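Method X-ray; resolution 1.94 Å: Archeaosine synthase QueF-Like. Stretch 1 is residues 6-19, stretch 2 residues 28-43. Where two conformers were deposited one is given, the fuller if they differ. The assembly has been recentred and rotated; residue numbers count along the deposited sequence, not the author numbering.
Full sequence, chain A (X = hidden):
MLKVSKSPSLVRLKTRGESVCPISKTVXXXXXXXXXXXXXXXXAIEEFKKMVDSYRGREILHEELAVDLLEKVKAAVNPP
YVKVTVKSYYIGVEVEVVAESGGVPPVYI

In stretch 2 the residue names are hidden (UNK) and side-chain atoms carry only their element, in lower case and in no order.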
ATOM      1  N   LYS A   6     -15.398  26.995  22.241  1.00 56.87           N
ATOM      2  CA  LYS A   6     -14.895  27.480  20.935  1.00 61.64           C
ATOM      3  C   LYS A   6     -14.869  26.262  20.024  1.00 62.59           C
ATOM      4  O   LYS A   6     -14.455  25.181  20.452  1.00 65.33           O
ATOM      5  CB  LYS A   6     -13.524  28.127  21.082  1.00 65.23           C
ATOM      6  CG  LYS A   6     -12.731  28.255  19.783  1.00 75.18           C
ATOM      7  CD  LYS A   6     -11.605  29.279  19.906  1.00 85.38           C
ATOM      8  CE  LYS A   6     -10.623  29.053  21.093  1.00 83.72           C
ATOM      9  NZ  LYS A   6      -9.891  27.741  21.276  1.00 66.43           N
ATOM     10  N   SER A   7     -15.345  26.406  18.794  1.00 50.30           N
ATOM     11  CA  SER A   7     -15.638  25.236  17.987  1.00 44.13           C
ATOM     12  C   SER A   7     -14.393  24.841  17.135  1.00 34.02           C
ATOM     13  O   SER A   7     -13.396  25.550  17.097  1.00 33.05           O
ATOM     14  CB  SER A   7     -16.919  25.469  17.172  1.00 48.07           C
ATOM     15  OG  SER A   7     -16.675  26.465  16.235  1.00 47.96           O
ATOM     16  N   PRO A   8     -14.424  23.651  16.519  1.00 32.86           N
ATOM     17  CA  PRO A   8     -13.335  23.315  15.599  1.00 30.60           C
ATOM     18  C   PRO A   8     -13.197  24.260  14.424  1.00 27.67           C
ATOM     19  O   PRO A   8     -14.155  24.946  14.053  1.00 27.89           O
ATOM     20  CB  PRO A   8     -13.717  21.940  15.079  1.00 28.95           C
ATOM     21  CG  PRO A   8     -14.714  21.409  16.028  1.00 32.40           C
ATOM     22  CD  PRO A   8     -15.388  22.563  16.673  1.00 33.53           C
ATOM     23  N   SER A   9     -12.017  24.242  13.835  1.00 26.41           N
ATOM     24  CA  SER A   9     -11.725  24.919  12.601  1.00 29.13           C
ATOM     25  C   SER A   9     -12.276  24.214  11.365  1.00 27.53           C
ATOM     26  O   SER A   9     -12.593  24.886  10.396  1.00 28.35           O
ATOM     27  CB  SER A   9     -10.205  25.095  12.428  1.00 31.02           C
ATOM     28  OG  SER A   9      -9.651  25.759  13.553  1.00 32.52           O
ATOM     29  N   LEU A  10     -12.336  22.885  11.376  1.00 25.47           N
ATOM     30  CA  LEU A  10     -12.732  22.088  10.213  1.00 23.93           C
ATOM     31  C   LEU A  10     -13.172  20.719  10.737  1.00 21.93           C
ATOM     32  O   LEU A  10     -12.554  20.179  11.645  1.00 24.11           O
ATOM     33  CB  LEU A  10     -11.560  21.857   9.212  1.00 24.60           C
ATOM     34  CG  LEU A  10     -11.935  21.266   7.869  1.00 28.07           C
ATOM     35  CD1 LEU A  10     -12.823  22.280   7.132  1.00 35.88           C
ATOM     36  CD2 LEU A  10     -10.741  21.022   6.989  1.00 31.08           C
ATOM     37  N   VAL A  11     -14.259  20.202  10.191  1.00 19.70           N
ATOM     38  CA  VAL A  11     -14.654  18.833  10.441  1.00 20.51           C
ATOM     39  C   VAL A  11     -14.777  18.107   9.119  1.00 19.26           C
ATOM     40  O   VAL A  11     -15.272  18.687   8.170  1.00 21.85           O
ATOM     41  CB  VAL A  11     -16.001  18.796  11.183  1.00 21.90           C
ATOM     42  CG1 VAL A  11     -16.500  17.361  11.387  1.00 24.14           C
ATOM     43  CG2 VAL A  11     -15.944  19.484  12.519  1.00 22.21           C
ATOM     44  N   ARG A  12     -14.305  16.859   9.086  1.00 19.16           N
ATOM     45  CA  ARG A  12     -14.380  16.006   7.926  0.50 19.96           C
ATOM     46  C   ARG A  12     -15.144  14.774   8.353  1.00 22.28           C
ATOM     47  O   ARG A  12     -14.806  14.159   9.385  1.00 25.41           O
ATOM     48  CB  ARG A  12     -12.984  15.666   7.395  0.50 21.49           C
ATOM     49  CG  ARG A  12     -12.208  16.895   6.859  0.50 24.90           C
ATOM     50  CD  ARG A  12     -10.864  16.620   6.100  0.50 29.64           C
ATOM     51  NE  ARG A  12     -10.126  17.857   5.782  0.50 31.61           N
ATOM     52  CZ  ARG A  12      -9.737  18.227   4.562  0.50 29.05           C
ATOM     53  NH1 ARG A  12      -9.149  19.359   4.392  0.50 27.20           N
ATOM     54  NH2 ARG A  12      -9.955  17.473   3.522  0.50 32.34           N
ATOM     55  N   LEU A  13     -16.174  14.429   7.587  1.00 20.28           N
ATOM     56  CA  LEU A  13     -16.952  13.178   7.831  1.00 20.97           C
ATOM     57  C   LEU A  13     -16.974  12.340   6.607  1.00 24.87           C
ATOM     58  O   LEU A  13     -17.051  12.879   5.520  1.00 30.83           O
ATOM     59  CB  LEU A  13     -18.361  13.473   8.264  1.00 20.04           C
ATOM     60  CG  LEU A  13     -18.454  14.488   9.345  1.00 23.20           C
ATOM     61  CD1 LEU A  13     -19.853  15.112   9.362  1.00 28.92           C
ATOM     62  CD2 LEU A  13     -18.066  13.860  10.672  1.00 22.94           C
ATOM     63  N   LYS A  14     -16.894  11.018   6.756  1.00 25.25           N
ATOM     64  CA  LYS A  14     -16.828  10.138   5.621  1.00 22.25           C
ATOM     65  C   LYS A  14     -17.551   8.868   5.955  1.00 21.94           C
ATOM     66  O   LYS A  14     -17.289   8.260   7.003  1.00 23.15           O
ATOM     67  CB  LYS A  14     -15.383   9.790   5.291  1.00 23.73           C
ATOM     68  CG  LYS A  14     -15.261   8.785   4.155  1.00 24.07           C
ATOM     69  CD  LYS A  14     -13.800   8.355   3.801  1.00 33.26           C
ATOM     70  CE  LYS A  14     -12.965   9.501   3.218  1.00 35.93           C
ATOM     71  NZ  LYS A  14     -11.636   8.921   2.935  1.00 48.00           N
ATOM     72  N   THR A  15     -18.437   8.440   5.065  1.00 21.31           N
ATOM     73  CA  THR A  15     -19.172   7.205   5.323  1.00 21.93           C
ATOM     74  C   THR A  15     -19.698   6.566   4.027  1.00 22.68           C
ATOM     75  O   THR A  15     -19.514   7.111   2.939  1.00 22.27           O
ATOM     76  CB  THR A  15     -20.282   7.427   6.387  1.00 21.86           C
ATOM     77  OG1 THR A  15     -20.701   6.149   6.869  1.00 21.25           O
ATOM     78  CG2 THR A  15     -21.498   8.123   5.795  1.00 23.52           C
ATOM     79  N   ARG A  16     -20.329   5.396   4.123  1.00 21.66           N
ATOM     80  CA  ARG A  16     -20.891   4.727   2.946  1.00 23.74           C
ATOM     81  C   ARG A  16     -22.390   4.974   2.939  1.00 19.61           C
ATOM     82  O   ARG A  16     -23.010   5.142   3.961  1.00 19.17           O
ATOM     83  CB  ARG A  16     -20.600   3.206   2.933  1.00 33.57           C
ATOM     84  CG  ARG A  16     -19.082   2.817   2.893  1.00 44.19           C
ATOM     85  CD  ARG A  16     -18.447   2.703   1.479  1.00 50.97           C
ATOM     86  NE  ARG A  16     -19.103   1.569   0.798  1.00 71.95           N
ATOM     87  CZ  ARG A  16     -18.736   0.290   0.902  1.00 69.66           C
ATOM     88  NH1 ARG A  16     -17.658  -0.045   1.598  1.00 78.15           N
ATOM     89  NH2 ARG A  16     -19.434  -0.671   0.286  1.00 67.42           N
ATOM     90  N   GLY A  17     -22.982   4.942   1.784  1.00 20.62           N
ATOM     91  CA  GLY A  17     -24.429   5.052   1.671  1.00 19.93           C
ATOM     92  C   GLY A  17     -24.924   4.331   0.426  1.00 21.07           C
ATOM     93  O   GLY A  17     -24.133   3.697  -0.283  1.00 19.82           O
ATOM     94  N   GLU A  18     -26.233   4.444   0.172  1.00 19.24           N
ATOM     95  CA  GLU A  18     -26.789   3.911  -1.020  1.00 19.18           C
ATOM     96  C   GLU A  18     -28.052   4.656  -1.443  1.00 20.43           C
ATOM     97  O   GLU A  18     -28.725   5.271  -0.610  1.00 21.61           O
ATOM     98  CB  GLU A  18     -27.007   2.373  -0.938  1.00 21.10           C
ATOM     99  CG  GLU A  18     -28.119   1.952  -0.089  1.00 24.03           C
ATOM    100  CD  GLU A  18     -28.376   0.440  -0.106  1.00 28.58           C
ATOM    101  OE1 GLU A  18     -29.584   0.050  -0.254  1.00 37.56           O
ATOM    102  OE2 GLU A  18     -27.399  -0.329   0.093  1.00 24.65           O
ATOM    103  N   SER A  19     -28.320   4.629  -2.736  1.00 21.99           N
ATOM    104  CA  SER A  19     -29.547   5.191  -3.284  1.00 21.04           C
ATOM    105  C   SER A  19     -30.026   4.179  -4.318  1.00 22.81           C
ATOM    106  O   SER A  19     -29.491   3.057  -4.403  1.00 28.70           O
ATOM    107  CB  SER A  19     -29.249   6.542  -3.892  1.00 21.10           C
ATOM    108  OG  SER A  19     -28.226   6.502  -4.890  1.00 22.54           O
ATOM    109  N   UNK A  28     -27.438   1.743  -5.918  1.00 28.35           N
ATOM    110  CA  UNK A  28     -26.357   2.560  -6.384  1.00 32.48           C
ATOM    111  C   UNK A  28     -25.608   2.890  -5.095  1.00 27.47           C
ATOM    112  O   UNK A  28     -25.959   3.825  -4.366  1.00 24.78           O
ATOM    113  o   UNK A  28     -24.898   4.024  -8.197  1.00 44.40           O
ATOM    114  o   UNK A  28     -26.425   5.519  -8.655  1.00 37.85           O
ATOM    115  c   UNK A  28     -26.032   4.487  -8.048  1.00 39.04           C
ATOM    116  c   UNK A  28     -26.972   3.799  -7.052  1.00 34.90           C
ATOM    117  N   UNK A  29     -24.580   2.109  -4.836  1.00 23.12           N
ATOM    118  CA  UNK A  29     -23.781   2.231  -3.637  1.00 23.72           C
ATOM    119  C   UNK A  29     -22.752   3.394  -3.744  1.00 21.30           C
ATOM    120  O   UNK A  29     -22.361   3.737  -4.800  1.00 22.60           O
ATOM    121  o   UNK A  29     -22.261   0.888  -2.319  1.00 42.49           O
ATOM    122  c   UNK A  29     -23.184   0.846  -3.388  1.00 26.90           C
ATOM    123  N   UNK A  30     -22.463   4.112  -2.675  1.00 21.11           N
ATOM    124  CA  UNK A  30     -21.544   5.213  -2.679  1.00 20.61           C
ATOM    125  C   UNK A  30     -20.740   5.384  -1.420  1.00 22.57           C
ATOM    126  O   UNK A  30     -21.103   4.884  -0.361  1.00 22.21           O
ATOM    127  c   UNK A  30     -23.029   7.776  -1.075  1.00 20.86           C
ATOM    128  c   UNK A  30     -25.651   7.128  -1.604  1.00 21.35           C
ATOM    129  c   UNK A  30     -23.305   7.043  -2.149  1.00 20.35           C
ATOM    130  c   UNK A  30     -22.215   6.566  -3.061  1.00 23.29           C
ATOM    131  c   UNK A  30     -24.029   8.245  -0.237  1.00 23.48           C
ATOM    132  c   UNK A  30     -24.631   6.725  -2.413  1.00 21.22           C
ATOM    133  c   UNK A  30     -25.370   7.928  -0.487  1.00 21.14           C
ATOM    134  N   UNK A  31     -19.629   6.130  -1.570  1.00 19.16           N
ATOM    135  CA  UNK A  31     -18.950   6.684  -0.466  1.00 19.56           C
ATOM    136  C   UNK A  31     -19.150   8.225  -0.484  1.00 17.39           C
ATOM    137  O   UNK A  31     -18.974   8.869  -1.478  1.00 19.97           O
ATOM    138  c   UNK A  31     -15.206   6.734   0.541  1.00 36.70           C
ATOM    139  o   UNK A  31     -14.595   5.815   1.139  1.00 39.08           O
ATOM    140  o   UNK A  31     -14.652   7.704  -0.119  1.00 41.37           O
ATOM    141  c   UNK A  31     -17.448   6.258  -0.573  1.00 23.14           C
ATOM    142  c   UNK A  31     -16.716   6.695   0.689  1.00 28.90           C
ATOM    143  N   UNK A  32     -19.482   8.805   0.640  1.00 15.42           N
ATOM    144  CA  UNK A  32     -19.683  10.240   0.737  1.00 17.26           C
ATOM    145  C   UNK A  32     -18.758  10.838   1.758  1.00 19.84           C
ATOM    146  O   UNK A  32     -18.583  10.269   2.863  1.00 20.41           O
ATOM    147  c   UNK A  32     -21.341  12.114   1.066  1.00 24.85           C
ATOM    148  c   UNK A  32     -21.149  10.587   0.999  1.00 20.96           C
ATOM    149  c   UNK A  32     -21.696   9.962   2.300  1.00 22.28           C
ATOM    150  N   UNK A  33     -18.143  11.948   1.373  1.00 21.00           N
ATOM    151  CA  UNK A  33     -17.200  12.720   2.239  1.00 23.22           C
ATOM    152  C   UNK A  33     -17.811  14.107   2.376  1.00 25.58           C
ATOM    153  O   UNK A  33     -18.178  14.675   1.373  1.00 25.90           O
ATOM    154  o   UNK A  33     -15.231  11.576   1.545  1.00 28.56           O
ATOM    155  c   UNK A  33     -15.818  12.841   1.587  1.00 25.73           C
ATOM    156  N   UNK A  34     -17.955  14.608   3.607  1.00 24.83           N
ATOM    157  CA  UNK A  34     -18.352  15.995   3.821  1.00 24.63           C
ATOM    158  C   UNK A  34     -17.317  16.698   4.648  1.00 25.37           C
ATOM    159  O   UNK A  34     -16.803  16.167   5.676  1.00 26.64           O
ATOM    160  c   UNK A  34     -19.750  16.051   4.448  1.00 24.74           C
ATOM    161  c   UNK A  34     -20.696  15.279   3.554  1.00 25.73           C
ATOM    162  c   UNK A  34     -20.234  17.456   4.688  1.00 23.92           C
ATOM    163  N   UNK A  35     -17.023  17.930   4.251  1.00 24.03           N
ATOM    164  CA  UNK A  35     -16.091  18.721   5.047  1.00 23.95           C
ATOM    165  C   UNK A  35     -16.712  20.071   5.214  1.00 22.26           C
ATOM    166  O   UNK A  35     -17.344  20.564   4.279  1.00 23.94           O
ATOM    167  o   UNK A  35     -12.154  18.342   3.145  1.00 34.87           O
ATOM    168  c   UNK A  35     -12.748  19.476   3.159  1.00 40.00           C
ATOM    169  c   UNK A  35     -14.750  18.567   4.362  1.00 30.92           C
ATOM    170  c   UNK A  35     -14.011  19.740   3.982  1.00 37.88           C
ATOM    171  o   UNK A  35     -12.380  20.503   2.546  1.00 41.32           O
ATOM    172  N   UNK A  36     -16.679  20.603   6.420  1.00 20.31           N
ATOM    173  CA  UNK A  36     -17.222  21.923   6.710  1.00 21.96           C
ATOM    174  C   UNK A  36     -16.566  22.685   7.851  1.00 23.31           C
ATOM    175  O   UNK A  36     -15.906  22.112   8.691  1.00 21.09           O
ATOM    176  c   UNK A  36     -19.092  21.234   8.306  1.00 21.66           C
ATOM    177  c   UNK A  36     -18.752  21.787   6.973  1.00 23.23           C
ATOM    178  c   UNK A  36     -19.781  21.568  10.651  1.00 22.80           C
ATOM    179  c   UNK A  36     -19.681  20.209  10.861  1.00 22.05           C
ATOM    180  o   UNK A  36     -19.903  19.668  12.144  1.00 23.55           O
ATOM    181  c   UNK A  36     -19.003  19.889   8.528  1.00 18.74           C
ATOM    182  c   UNK A  36     -19.307  19.363   9.805  1.00 21.23           C
ATOM    183  c   UNK A  36     -19.473  22.081   9.367  1.00 25.18           C
ATOM    184  N   UNK A  37     -16.753  24.014   7.867  1.00 27.33           N
ATOM    185  CA  UNK A  37     -16.280  24.850   8.968  1.00 28.36           C
ATOM    186  C   UNK A  37     -17.458  25.182   9.827  1.00 31.79           C
ATOM    187  O   UNK A  37     -18.407  25.841   9.338  1.00 34.73           O
ATOM    188  c   UNK A  37     -13.785  26.987   7.039  1.00 33.39           C
ATOM    189  c   UNK A  37     -15.651  26.154   8.484  1.00 30.60           C
ATOM    190  c   UNK A  37     -15.209  27.064   9.688  1.00 33.51           C
ATOM    191  c   UNK A  37     -14.462  25.812   7.638  1.00 30.58           C
ATOM    192  N   UNK A  38     -17.423  24.761  11.117  1.00 30.64           N
ATOM    193  CA  UNK A  38     -18.503  25.092  12.030  1.00 30.87           C
ATOM    194  C   UNK A  38     -18.509  26.578  12.285  1.00 35.49           C
ATOM    195  O   UNK A  38     -17.409  27.207  12.267  1.00 28.62           O
ATOM    196  c   UNK A  38     -16.462  23.824  11.727  1.00 28.34           C
ATOM    197  c   UNK A  38     -18.117  24.355  13.320  1.00 31.35           C
ATOM    198  c   UNK A  38     -17.251  23.231  12.866  1.00 28.74           C
ATOM    199  N   UNK A  39     -19.743  27.119  12.479  1.00 36.95           N
ATOM    200  CA  UNK A  39     -19.965  28.444  13.056  1.00 37.37           C
ATOM    201  C   UNK A  39     -20.958  28.336  14.213  1.00 39.07           C
ATOM    202  O   UNK A  39     -22.195  28.450  14.035  1.00 44.23           O
ATOM    203  c   UNK A  39     -21.410  31.924  11.954  1.00 64.28           C
ATOM    204  c   UNK A  39     -20.560  30.880  12.687  1.00 50.71           C
ATOM    205  c   UNK A  39     -21.135  32.101   9.450  1.00 71.50           C
ATOM    206  n   UNK A  39     -20.429  32.640   8.444  1.00 62.54           N
ATOM    207  n   UNK A  39     -22.150  31.272   9.149  1.00 67.08           N
ATOM    208  n   UNK A  39     -20.789  32.412  10.717  1.00 75.78           N
ATOM    209  c   UNK A  39     -20.472  29.479  12.022  1.00 39.85           C
ATOM    210  N   UNK A  40     -20.450  28.085  15.399  1.00 43.78           N
ATOM    211  CA  UNK A  40     -21.344  27.816  16.547  1.00 61.36           C
ATOM    212  C   UNK A  40     -22.423  26.714  16.472  1.00 62.69           C
ATOM    213  O   UNK A  40     -23.380  26.705  17.291  1.00 74.56           O
ATOM    214  N   UNK A  41     -22.285  25.808  15.509  1.00 53.74           N
ATOM    215  CA  UNK A  41     -22.966  24.547  15.587  1.00 46.03           C
ATOM    216  C   UNK A  41     -22.135  23.523  14.830  1.00 42.68           C
ATOM    217  O   UNK A  41     -21.690  23.740  13.654  1.00 37.24           O
ATOM    218  c   UNK A  41     -24.380  24.647  15.021  1.00 48.89           C
ATOM    219  N   UNK A  42     -21.877  22.437  15.553  1.00 37.20           N
ATOM    220  CA  UNK A  42     -21.312  21.225  15.027  1.00 37.76           C
ATOM    221  C   UNK A  42     -22.458  20.292  14.666  1.00 36.99           C
ATOM    222  O   UNK A  42     -23.416  20.123  15.452  1.00 31.49           O
ATOM    223  c   UNK A  42     -20.352  20.549  16.043  1.00 36.76           C
ATOM    224  c   UNK A  42     -20.057  19.095  15.663  1.00 39.65           C
ATOM    225  c   UNK A  42     -19.093  21.385  16.098  1.00 37.78           C
ATOM    226  N   UNK A  43     -22.365  19.727  13.470  1.00 32.07           N
ATOM    227  CA  UNK A  43     -23.331  18.712  13.015  1.00 29.04           C
ATOM    228  C   UNK A  43     -23.101  17.383  13.791  1.00 28.75           C
ATOM    229  O   UNK A  43     -22.019  16.809  13.736  1.00 27.24           O
ATOM    230  c   UNK A  43     -23.906  17.201   9.449  1.00 26.97           C
ATOM    231  c   UNK A  43     -25.559  17.968  11.118  1.00 30.47           C
ATOM    232  c   UNK A  43     -23.176  18.497  11.524  1.00 29.07           C
ATOM    233  c   UNK A  43     -24.142  17.459  10.916  1.00 28.17           C
TER
HETATM  234  O   HOH W   1     -14.821  27.423  13.390  1.00 32.58           O
HETATM  235  O   HOH W   2     -22.713   1.354   0.230  1.00 38.74           O
HETATM  236  O   HOH W   3     -28.702   6.525  -7.302  1.00 29.81           O

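Position 28 has two side-chain carbons, the second carrying two oxygens: Asp28. Its N donates to Ser19 O (2.9 Å), its O accepts from Ser19 N (3.0 Å), and water 3 joins Asp28 OD2 (2.8 Å from the water O) to Ser19 OG (2.5 Å from it).

Position 29 bears one carbon and one oxygen, with CA 4.2 Å from Glu18 CB. This is Ser29; water 2 lies 2.6 Å from Ser29 OG and donates to Gly17 O, 2.8 Å from its own O.

At position 30 a single carbon leads to a six-carbon ring without oxygen, lying over Gly17, so the residue is Phe30. Gly17 CA sits 3.9 Å from the centroid of the Phe30 ring and 19° off its normal, a CH-pi contact; an ideal CB on Gly17 would come within 2.6 Å of Phe30 CZ, a clash.

Position 31, three carbons with two oxygens on the third, is Glu31. Its OE1 remains 4.5 Å from Lys14 NZ, beyond a salt bridge.

Position 32 shows one carbon carrying two more, the fork of Val32; its CG1 is 4.0 Å from Thr15 CG2.

Position 33 has one carbon and one oxygen, identifying Ser33, whose OG is 3.5 Å from Lys14 CE.

Position 34 repeats the three-carbon fork: Val34. Its N and O pair with Leu13 O and Leu13 N, both at 2.7 Å.

Position 35 again has three carbons ending in two oxygens, and its end approaches Arg12. As Glu35 it forms a salt bridge, OE1 to Arg12 NH2 at 2.4 Å; chi1 is 126°, between wells.

Position 36 carries a six-carbon ring bearing one oxygen: Tyr36. Its CE1 lies 3.6 Å from Val11 CB, and its OH accepts from the backbone N of position 43 (2.8 Å).

Position 37 has four carbons forked at the first, hence Ile37, with CG1 3.9 Å from Leu10 CD1.

At position 38 three carbons close onto the backbone N, giving Pro38. Its CG meets Val11 CG2 at 4.0 Å.

Position 39, three carbons, a nitrogen and a carbon with two nitrogens, is Arg39, pointing away. Position 40 lacks side-chain atoms and has phi 54°: Gly40. Position 41 has one carbon, Ala41. Position 42 is a three-carbon fork, Val42, its CG2 3.9 Å from Pro8 CD. Position 43 has four carbons forked at the second, Leu43.

The contact is an antiparallel pairing, with ten backbone hydrogen bonds of 2.7-3.0 Å from Val11-Tyr36 to Ser19-Asp28. One face places Arg12 beside Glu35; the other packs Val11 and Leu13 near Tyr36 and fits Phe30 over Gly17.

Stretch 2 28-43: DSFEVSVEYIPRGAVL
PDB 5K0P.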